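Local coordinates for fructosamine deglycase FrlB (Bacillus subtilis, PDB 3EUA), which converts a range of fructosamine 6-phosphates to glucose 6-phosphate and a free amino acid, at residues A[220-225]-A[308-313]; A[245-250]-A[301-306]; A[238-243]-A[263-268]. All coordinates share one frame; numbering follows the deposited sequence.

Interaction 1 (A[220-225]-A[308-313])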
# COMPACT_ATOMS: atom_id res chain seq x y z
N GLN A 220 -0.17 -21.91 -0.70
CA GLN A 220 -1.25 -22.73 -1.25
C GLN A 220 -1.38 -22.64 -2.74
O GLN A 220 -2.10 -23.46 -3.34
CB GLN A 220 -2.59 -22.29 -0.60
CG GLN A 220 -2.73 -22.63 0.87
CD GLN A 220 -2.80 -24.12 1.11
OE1 GLN A 220 -3.82 -24.74 0.86
NE2 GLN A 220 -1.73 -24.69 1.62
N TRP A 221 -0.67 -21.71 -3.37
CA TRP A 221 -0.77 -21.45 -4.81
C TRP A 221 -2.22 -21.16 -5.22
O TRP A 221 -2.72 -21.70 -6.19
CB TRP A 221 -0.19 -22.57 -5.67
CG TRP A 221 1.20 -22.95 -5.32
CD1 TRP A 221 2.14 -22.18 -4.67
CD2 TRP A 221 1.88 -24.11 -5.75
NE1 TRP A 221 3.34 -22.86 -4.59
CE2 TRP A 221 3.20 -24.05 -5.25
CE3 TRP A 221 1.48 -25.24 -6.48
CZ2 TRP A 221 4.13 -25.07 -5.48
CZ3 TRP A 221 2.41 -26.25 -6.70
CH2 TRP A 221 3.71 -26.15 -6.19
N ILE A 222 -2.90 -20.34 -4.41
CA ILE A 222 -4.25 -19.89 -4.66
C ILE A 222 -4.14 -18.41 -4.98
O ILE A 222 -3.48 -17.68 -4.24
CB ILE A 222 -5.14 -20.10 -3.44
CG1 ILE A 222 -5.31 -21.61 -3.19
CG2 ILE A 222 -6.48 -19.49 -3.65
CD1 ILE A 222 -6.07 -21.95 -1.97
N HIS A 223 -4.76 -17.97 -6.07
CA HIS A 223 -4.71 -16.56 -6.44
C HIS A 223 -5.39 -15.73 -5.37
O HIS A 223 -6.43 -16.15 -4.84
CB HIS A 223 -5.40 -16.32 -7.78
CG HIS A 223 -4.79 -17.09 -8.91
ND1 HIS A 223 -3.53 -16.82 -9.40
CD2 HIS A 223 -5.30 -18.07 -9.69
CE1 HIS A 223 -3.26 -17.65 -10.39
NE2 HIS A 223 -4.33 -18.41 -10.60
N SER A 224 -4.85 -14.56 -5.06
CA SER A 224 -5.54 -13.68 -4.09
C SER A 224 -5.19 -12.22 -4.39
O SER A 224 -4.47 -11.89 -5.35
CB SER A 224 -5.23 -14.09 -2.64
OG SER A 224 -6.13 -13.49 -1.70
N HIS A 225 -5.76 -11.34 -3.58
CA HIS A 225 -5.61 -9.89 -3.67
C HIS A 225 -6.25 -9.38 -2.43
O HIS A 225 -7.38 -9.78 -2.15
CB HIS A 225 -6.44 -9.35 -4.83
CG HIS A 225 -6.27 -7.89 -5.12
ND1 HIS A 225 -6.77 -7.31 -6.27
CD2 HIS A 225 -5.56 -6.91 -4.48
CE1 HIS A 225 -6.45 -6.02 -6.28
NE2 HIS A 225 -5.72 -5.76 -5.21
N ASP A 308 -4.46 -23.71 8.30
CA ASP A 308 -4.12 -25.09 8.68
C ASP A 308 -5.12 -26.09 8.15
O ASP A 308 -4.72 -27.12 7.59
CB ASP A 308 -3.99 -25.23 10.21
CG ASP A 308 -2.73 -24.56 10.78
OD1 ASP A 308 -1.72 -24.35 10.04
OD2 ASP A 308 -2.72 -24.29 12.00
N GLU A 309 -6.41 -25.78 8.31
CA GLU A 309 -7.49 -26.63 7.80
C GLU A 309 -7.51 -26.72 6.26
O GLU A 309 -7.74 -27.79 5.67
CB GLU A 309 -8.87 -26.12 8.27
CG GLU A 309 -9.12 -26.18 9.76
CD GLU A 309 -9.15 -27.59 10.34
OE1 GLU A 309 -9.43 -28.58 9.61
OE2 GLU A 309 -8.92 -27.72 11.55
N LEU A 310 -7.29 -25.58 5.62
CA LEU A 310 -7.27 -25.48 4.17
C LEU A 310 -6.14 -26.33 3.61
O LEU A 310 -6.36 -27.11 2.68
CB LEU A 310 -7.13 -24.02 3.75
CG LEU A 310 -7.17 -23.73 2.26
CD1 LEU A 310 -8.48 -24.17 1.60
CD2 LEU A 310 -6.91 -22.23 2.01
N ALA A 311 -4.94 -26.18 4.18
CA ALA A 311 -3.75 -26.93 3.73
C ALA A 311 -3.99 -28.46 3.82
O ALA A 311 -3.59 -29.21 2.94
CB ALA A 311 -2.53 -26.53 4.53
N GLU A 312 -4.63 -28.90 4.89
CA GLU A 312 -4.96 -30.29 5.10
C GLU A 312 -5.98 -30.76 4.07
O GLU A 312 -5.78 -31.79 3.44
CB GLU A 312 -5.49 -30.50 6.52
CG GLU A 312 -5.90 -31.95 6.84
CD GLU A 312 -6.51 -32.10 8.24
OE1 GLU A 312 -6.45 -31.14 9.07
OE2 GLU A 312 -7.04 -33.21 8.49
N GLU A 313 -7.04 -29.98 3.88
CA GLU A 313 -8.10 -30.33 2.91
C GLU A 313 -7.57 -30.42 1.49
O GLU A 313 -8.00 -31.28 0.74
CB GLU A 313 -9.23 -29.29 2.94
CG GLU A 313 -10.52 -29.75 2.29
CD GLU A 313 -11.16 -30.91 3.05
OE1 GLU A 313 -10.87 -31.05 4.25
OE2 GLU A 313 -11.95 -31.67 2.45
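The carboxamide of Gln-220 lies against Ala-311 of the helix, with NE2 3.5 Å from Ala-311 CB and OE1 3.6 Å from Ala-311 CA. Both are van der Waals contacts; the polar partners of the amide come from just past the helix end, where NE2 donates to His-316 O and OE1 accepts from Arg-314 NH1. The side chain is folded rather than extended (chi2 -67°), and its bend brings the amide to the small residue that leaves room for it. OE1 also passes Leu-310 CG at 3.8 Å as the two side chains cross. Replacing this glutamine with an alanine is likely to leave His-316 O and Arg-314 NH1 each without this partner and to open a gap beside Ala-311. The looser part is apolar: Ile-222 CD1 and Leu-310 CD2 meet tip to tip at 4.1 Å. Although all four touching residues are buried, the far side of the helix turn, with Asp-308 and Glu-312, faces solvent. Trp-221, with positive phi, breaks the helical path between the two contacting residues and turns its indole away to the second subunit, where NE1 bonds Glu-238 of that chain. The contact thus joins the exit of helix 205-220, on the way to strand 226-228, to the last turns of helix 288-313, while Phe-186 of helix 158-190 and Leu-216 of helix 205-220 also pack on Leu-310.

Interaction 2 (A[245-250]-A[301-306]); sequences PFIILL and RVLRSY
Leu-303 points from its helix toward the strand and divides its two methyl groups between Ile-247 and Leu-249, residues two apart on the same strand. Its CD1 meets the end of Leu-249, and its CD2 meets the branch methyl of Ile-247. The two encounters differ in direction. Leu-249 and Leu-303 approach end to end: Leu-303 CD1 sits 4.1 Å from Leu-249 CD2 and 4.2 Å from Leu-249 CD1, so one methyl faces the fork of the other leucine. Ile-247 instead crosses Leu-303 at a slant, touching with CG2, 4.2 Å from Leu-303 CD2, rather than with the end of its longer branch. That choice follows from chi1 of -68°, which places CG1 beside the backbone N and leaves CG2 opposite that nitrogen, on the path to the helix. The CB of Leu-249 does not aim directly at the helix, but the outer part of its side chain comes nearer and makes the contact. The touching groups are all methyls, at ordinary van der Waals separation, and the backbones remain well apart, with the CA atoms of Ile-247 and Leu-303 9.8 Å from each other. This is the strand-to-helix packing of a three-layer alpha-beta-alpha sandwich, here in the second SIS domain. Strand 246-250 is an inner strand of the parallel sheet, between 197-200 and 273-277, and helix 288-313 covers one of its faces. Val-207 of helix 205-220 touches both Leu-249 and Leu-303, Tyr-211 of that helix packs on Ile-247, and Leu-276 of strand 273-277 adjoins Leu-303, so the leucine is enclosed by sheet and helices together.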
# COMPACT_ATOMS: atom_id res chain seq x y z
N PRO A 245 -15.17 -16.01 -4.12
CA PRO A 245 -14.92 -16.03 -2.69
C PRO A 245 -14.19 -14.79 -2.12
O PRO A 245 -13.16 -14.34 -2.65
CB PRO A 245 -14.02 -17.25 -2.51
CG PRO A 245 -14.15 -18.05 -3.74
CD PRO A 245 -14.34 -17.02 -4.79
N PHE A 246 -14.73 -14.28 -1.02
CA PHE A 246 -14.17 -13.14 -0.28
C PHE A 246 -14.05 -13.45 1.19
O PHE A 246 -15.01 -13.92 1.80
CB PHE A 246 -15.08 -11.90 -0.39
CG PHE A 246 -14.70 -10.94 -1.52
CD1 PHE A 246 -15.11 -11.18 -2.83
CD2 PHE A 246 -13.94 -9.82 -1.26
CE1 PHE A 246 -14.77 -10.29 -3.86
CE2 PHE A 246 -13.59 -8.94 -2.30
CZ PHE A 246 -14.01 -9.19 -3.58
N ILE A 247 -12.87 -13.21 1.76
CA ILE A 247 -12.63 -13.31 3.18
C ILE A 247 -12.66 -11.86 3.62
O ILE A 247 -11.85 -11.05 3.14
CB ILE A 247 -11.25 -13.88 3.57
CG1 ILE A 247 -11.12 -15.36 3.20
CG2 ILE A 247 -11.00 -13.68 5.09
CD1 ILE A 247 -9.67 -15.82 3.33
N ILE A 248 -13.56 -11.53 4.53
CA ILE A 248 -13.76 -10.17 5.00
C ILE A 248 -13.50 -10.04 6.48
O ILE A 248 -14.04 -10.78 7.30
CB ILE A 248 -15.20 -9.77 4.70
CG1 ILE A 248 -15.37 -9.72 3.17
CG2 ILE A 248 -15.55 -8.44 5.41
CD1 ILE A 248 -16.76 -9.31 2.67
N LEU A 249 -12.62 -9.09 6.83
CA LEU A 249 -12.25 -8.88 8.21
C LEU A 249 -12.84 -7.60 8.77
O LEU A 249 -12.78 -6.57 8.13
CB LEU A 249 -10.74 -8.78 8.37
CG LEU A 249 -9.94 -9.93 7.78
CD1 LEU A 249 -8.44 -9.61 7.94
CD2 LEU A 249 -10.34 -11.29 8.36
N LEU A 250 -13.42 -7.69 9.94
CA LEU A 250 -13.97 -6.52 10.60
C LEU A 250 -13.24 -6.40 11.91
O LEU A 250 -13.26 -7.32 12.73
CB LEU A 250 -15.48 -6.60 10.79
CG LEU A 250 -16.30 -6.63 9.50
CD1 LEU A 250 -16.56 -8.11 9.09
CD2 LEU A 250 -17.56 -5.86 9.73
N ARG A 301 -4.43 -14.55 14.17
CA ARG A 301 -4.29 -15.86 14.80
C ARG A 301 -5.40 -16.80 14.36
O ARG A 301 -5.18 -17.96 14.07
CB ARG A 301 -4.30 -15.74 16.32
CG ARG A 301 -4.14 -17.07 17.09
CD ARG A 301 -2.78 -17.76 16.78
NE ARG A 301 -2.69 -19.14 17.25
CZ ARG A 301 -3.08 -20.21 16.55
NH1 ARG A 301 -3.61 -20.11 15.35
NH2 ARG A 301 -2.94 -21.40 17.08
N VAL A 302 -6.63 -16.29 14.30
CA VAL A 302 -7.77 -17.12 13.86
C VAL A 302 -7.57 -17.58 12.42
O VAL A 302 -7.79 -18.75 12.09
CB VAL A 302 -9.07 -16.35 13.99
CG1 VAL A 302 -10.22 -17.08 13.28
CG2 VAL A 302 -9.38 -16.10 15.49
N LEU A 303 -7.12 -16.66 11.56
CA LEU A 303 -6.85 -16.95 10.15
C LEU A 303 -5.82 -18.05 9.99
O LEU A 303 -5.91 -18.85 9.07
CB LEU A 303 -6.42 -15.69 9.41
CG LEU A 303 -7.53 -14.73 8.99
CD1 LEU A 303 -6.90 -13.48 8.45
CD2 LEU A 303 -8.48 -15.39 7.96
N ARG A 304 -4.86 -18.13 10.90
CA ARG A 304 -3.88 -19.21 10.83
C ARG A 304 -4.57 -20.56 11.00
O ARG A 304 -4.14 -21.51 10.38
CB ARG A 304 -2.80 -19.08 11.89
CG ARG A 304 -1.62 -20.07 11.69
CD ARG A 304 -0.70 -19.50 10.68
NE ARG A 304 0.39 -20.39 10.29
CZ ARG A 304 1.44 -19.99 9.55
NH1 ARG A 304 2.40 -20.86 9.24
NH2 ARG A 304 1.57 -18.72 9.16
N SER A 305 -5.61 -20.66 11.82
CA SER A 305 -6.31 -21.93 12.00
C SER A 305 -7.07 -22.29 10.72
O SER A 305 -7.19 -23.46 10.37
CB SER A 305 -7.21 -21.89 13.24
OG SER A 305 -8.28 -20.98 13.07
N TYR A 306 -7.56 -21.26 10.01
CA TYR A 306 -8.26 -21.46 8.75
C TYR A 306 -7.26 -22.00 7.73
O TYR A 306 -7.59 -22.92 6.98
CB TYR A 306 -8.90 -20.16 8.24
CG TYR A 306 -10.24 -19.75 8.87
CD1 TYR A 306 -10.39 -19.64 10.24
CD2 TYR A 306 -11.32 -19.40 8.06
CE1 TYR A 306 -11.60 -19.24 10.80
CE2 TYR A 306 -12.53 -19.00 8.60
CZ TYR A 306 -12.67 -18.91 9.97
OH TYR A 306 -13.89 -18.50 10.51

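Interaction 3 (A[238-243]-A[263-268])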
# COMPACT_ATOMS: atom_id res chain seq x y z
N GLU A 238 -16.85 -4.29 -8.55
CA GLU A 238 -17.45 -4.78 -9.80
C GLU A 238 -17.16 -6.27 -10.04
O GLU A 238 -17.90 -6.94 -10.78
CB GLU A 238 -16.96 -3.97 -10.99
CG GLU A 238 -17.58 -2.61 -11.08
CD GLU A 238 -19.04 -2.60 -11.57
OE1 GLU A 238 -19.42 -3.41 -12.44
OE2 GLU A 238 -19.79 -1.73 -11.15
N ILE A 239 -16.10 -6.78 -9.43
CA ILE A 239 -15.71 -8.18 -9.60
C ILE A 239 -16.60 -9.17 -8.84
O ILE A 239 -16.70 -10.33 -9.23
CB ILE A 239 -14.23 -8.42 -9.11
CG1 ILE A 239 -13.60 -9.60 -9.84
CG2 ILE A 239 -14.18 -8.68 -7.64
CD1 ILE A 239 -13.46 -9.41 -11.36
N ILE A 240 -17.30 -8.73 -7.81
CA ILE A 240 -18.06 -9.67 -7.02
C ILE A 240 -19.36 -10.13 -7.67
O ILE A 240 -20.06 -9.37 -8.38
CB ILE A 240 -18.30 -9.15 -5.55
CG1 ILE A 240 -18.56 -10.31 -4.58
CG2 ILE A 240 -19.44 -8.13 -5.47
CD1 ILE A 240 -18.56 -9.89 -3.11
N ASP A 241 -19.63 -11.42 -7.48
CA ASP A 241 -20.88 -12.06 -7.88
C ASP A 241 -21.00 -13.27 -6.94
O ASP A 241 -20.12 -13.46 -6.08
CB ASP A 241 -20.96 -12.37 -9.40
CG ASP A 241 -20.04 -13.48 -9.85
OD1 ASP A 241 -19.62 -14.29 -9.01
OD2 ASP A 241 -19.80 -13.58 -11.08
N GLU A 242 -22.02 -14.12 -7.08
CA GLU A 242 -22.18 -15.22 -6.10
C GLU A 242 -21.09 -16.27 -6.12
O GLU A 242 -20.94 -17.03 -5.16
CB GLU A 242 -23.56 -15.88 -6.22
CG GLU A 242 -24.66 -14.90 -5.78
CD GLU A 242 -26.07 -15.49 -5.78
OE1 GLU A 242 -26.28 -16.67 -6.19
OE2 GLU A 242 -26.98 -14.73 -5.35
N SER A 243 -20.30 -16.31 -7.18
CA SER A 243 -19.25 -17.33 -7.25
C SER A 243 -17.86 -16.88 -6.79
O SER A 243 -16.97 -17.71 -6.72
CB SER A 243 -19.12 -17.83 -8.70
OG SER A 243 -18.50 -16.85 -9.53
N LEU A 263 -18.95 -5.19 3.81
CA LEU A 263 -19.64 -6.43 4.13
C LEU A 263 -21.09 -6.35 3.70
O LEU A 263 -21.61 -7.30 3.09
CB LEU A 263 -19.59 -6.72 5.64
CG LEU A 263 -20.33 -7.99 6.10
CD1 LEU A 263 -19.86 -9.25 5.35
CD2 LEU A 263 -20.21 -8.15 7.64
N THR A 264 -21.74 -5.24 4.03
CA THR A 264 -23.14 -5.05 3.67
C THR A 264 -23.36 -5.28 2.16
O THR A 264 -24.25 -6.02 1.76
CB THR A 264 -23.66 -3.64 4.09
OG1 THR A 264 -23.60 -3.52 5.52
CG2 THR A 264 -25.08 -3.42 3.66
N PHE A 265 -22.54 -4.62 1.35
CA PHE A 265 -22.65 -4.75 -0.08
C PHE A 265 -22.40 -6.19 -0.52
O PHE A 265 -23.20 -6.75 -1.27
CB PHE A 265 -21.65 -3.82 -0.78
CG PHE A 265 -21.68 -3.92 -2.26
CD1 PHE A 265 -22.61 -3.20 -2.98
CD2 PHE A 265 -20.75 -4.70 -2.94
CE1 PHE A 265 -22.64 -3.27 -4.34
CE2 PHE A 265 -20.78 -4.80 -4.32
CZ PHE A 265 -21.72 -4.07 -5.02
N SER A 266 -21.30 -6.77 -0.04
CA SER A 266 -20.87 -8.12 -0.40
C SER A 266 -21.92 -9.18 -0.08
O SER A 266 -22.05 -10.15 -0.83
CB SER A 266 -19.52 -8.47 0.26
OG SER A 266 -18.53 -7.49 -0.09
N LYS A 267 -22.64 -9.00 1.03
CA LYS A 267 -23.71 -9.92 1.40
C LYS A 267 -24.91 -9.84 0.44
O LYS A 267 -25.62 -10.83 0.26
CB LYS A 267 -24.16 -9.64 2.83
CG LYS A 267 -23.17 -10.03 3.91
CD LYS A 267 -23.87 -10.30 5.26
CE LYS A 267 -24.49 -9.08 5.89
NZ LYS A 267 -25.53 -9.49 6.90
N LYS A 268 -25.13 -8.69 -0.18
CA LYS A 268 -26.23 -8.53 -1.13
C LYS A 268 -25.89 -9.09 -2.51
O LYS A 268 -26.74 -9.74 -3.13
CB LYS A 268 -26.62 -7.06 -1.25
CG LYS A 268 -27.87 -6.79 -2.11
CD LYS A 268 -28.26 -5.29 -2.03
CE LYS A 268 -29.53 -4.92 -2.79
NZ LYS A 268 -30.70 -5.59 -2.17
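Ile-240 reaches from its loop to helix 256-269 and touches two consecutive helix residues, Phe-265 and Ser-266, with different branches. Its CB points toward the helix, and there the chain forks. The short branch ends at once in CG2, which lies 3.8 Å from Phe-265 CE2, meeting the ring obliquely as the two side chains slide past each other in opposite directions. The long branch leaves through CG1, set opposite the backbone N (chi1 -156°), and runs on extended to CD1. That terminal methyl is 3.8 Å from Ser-266 CB and 3.9 Å from Ser-266 OG; on another side it packs against Phe-246 of strand 246-250. Beyond the isoleucine, Asp-241 shapes its own loop: OD1 accepts from Ser-243 N at 2.8 Å, an Asx turn, with the amide 31° out of the carboxylate plane on the anti side. Ser-243 OG donates a second bond to the same oxygen, using the syn lone pair of Asp-241 OD1. The contact also borders the subunit interface, where Ile-240 O bonds Tyr-323 OH of the second subunit and Tyr-329 of that chain packs on Phe-265. Across the contact itself the chemistry is apolar. The hydroxyl of Ser-266, buried beside a methyl, has its polar partners elsewhere, in Tyr-232 OH and Ala-262 O, so the serine can offer its CB to the isoleucine while its oxygen stays hydrogen-bonded.

How the interactions relate
All three interactions belong to the second SIS domain. Interactions 1 and 2, centres about 12 Å apart, use successive parts of helix 288-313. Interaction 3, its centre about 17 Å from that of interaction 2, involves helix 256-269, the one that follows strand 246-250. Ile-247 and Leu-249 of this strand face helix 288-313, while Ile-248 and Leu-250 face helix 256-269, so the two helices pack on opposite faces of the sheet. Along the chain the segments run 220-225, 238-243, 245-250, 263-268, 301-306, 308-313, so interactions 2 and 3 interlock within the span of interaction 1. Interactions 1 and 3, centres about 21 Å apart, both border the second subunit and place parts of this domain's packing at a contact between subunits.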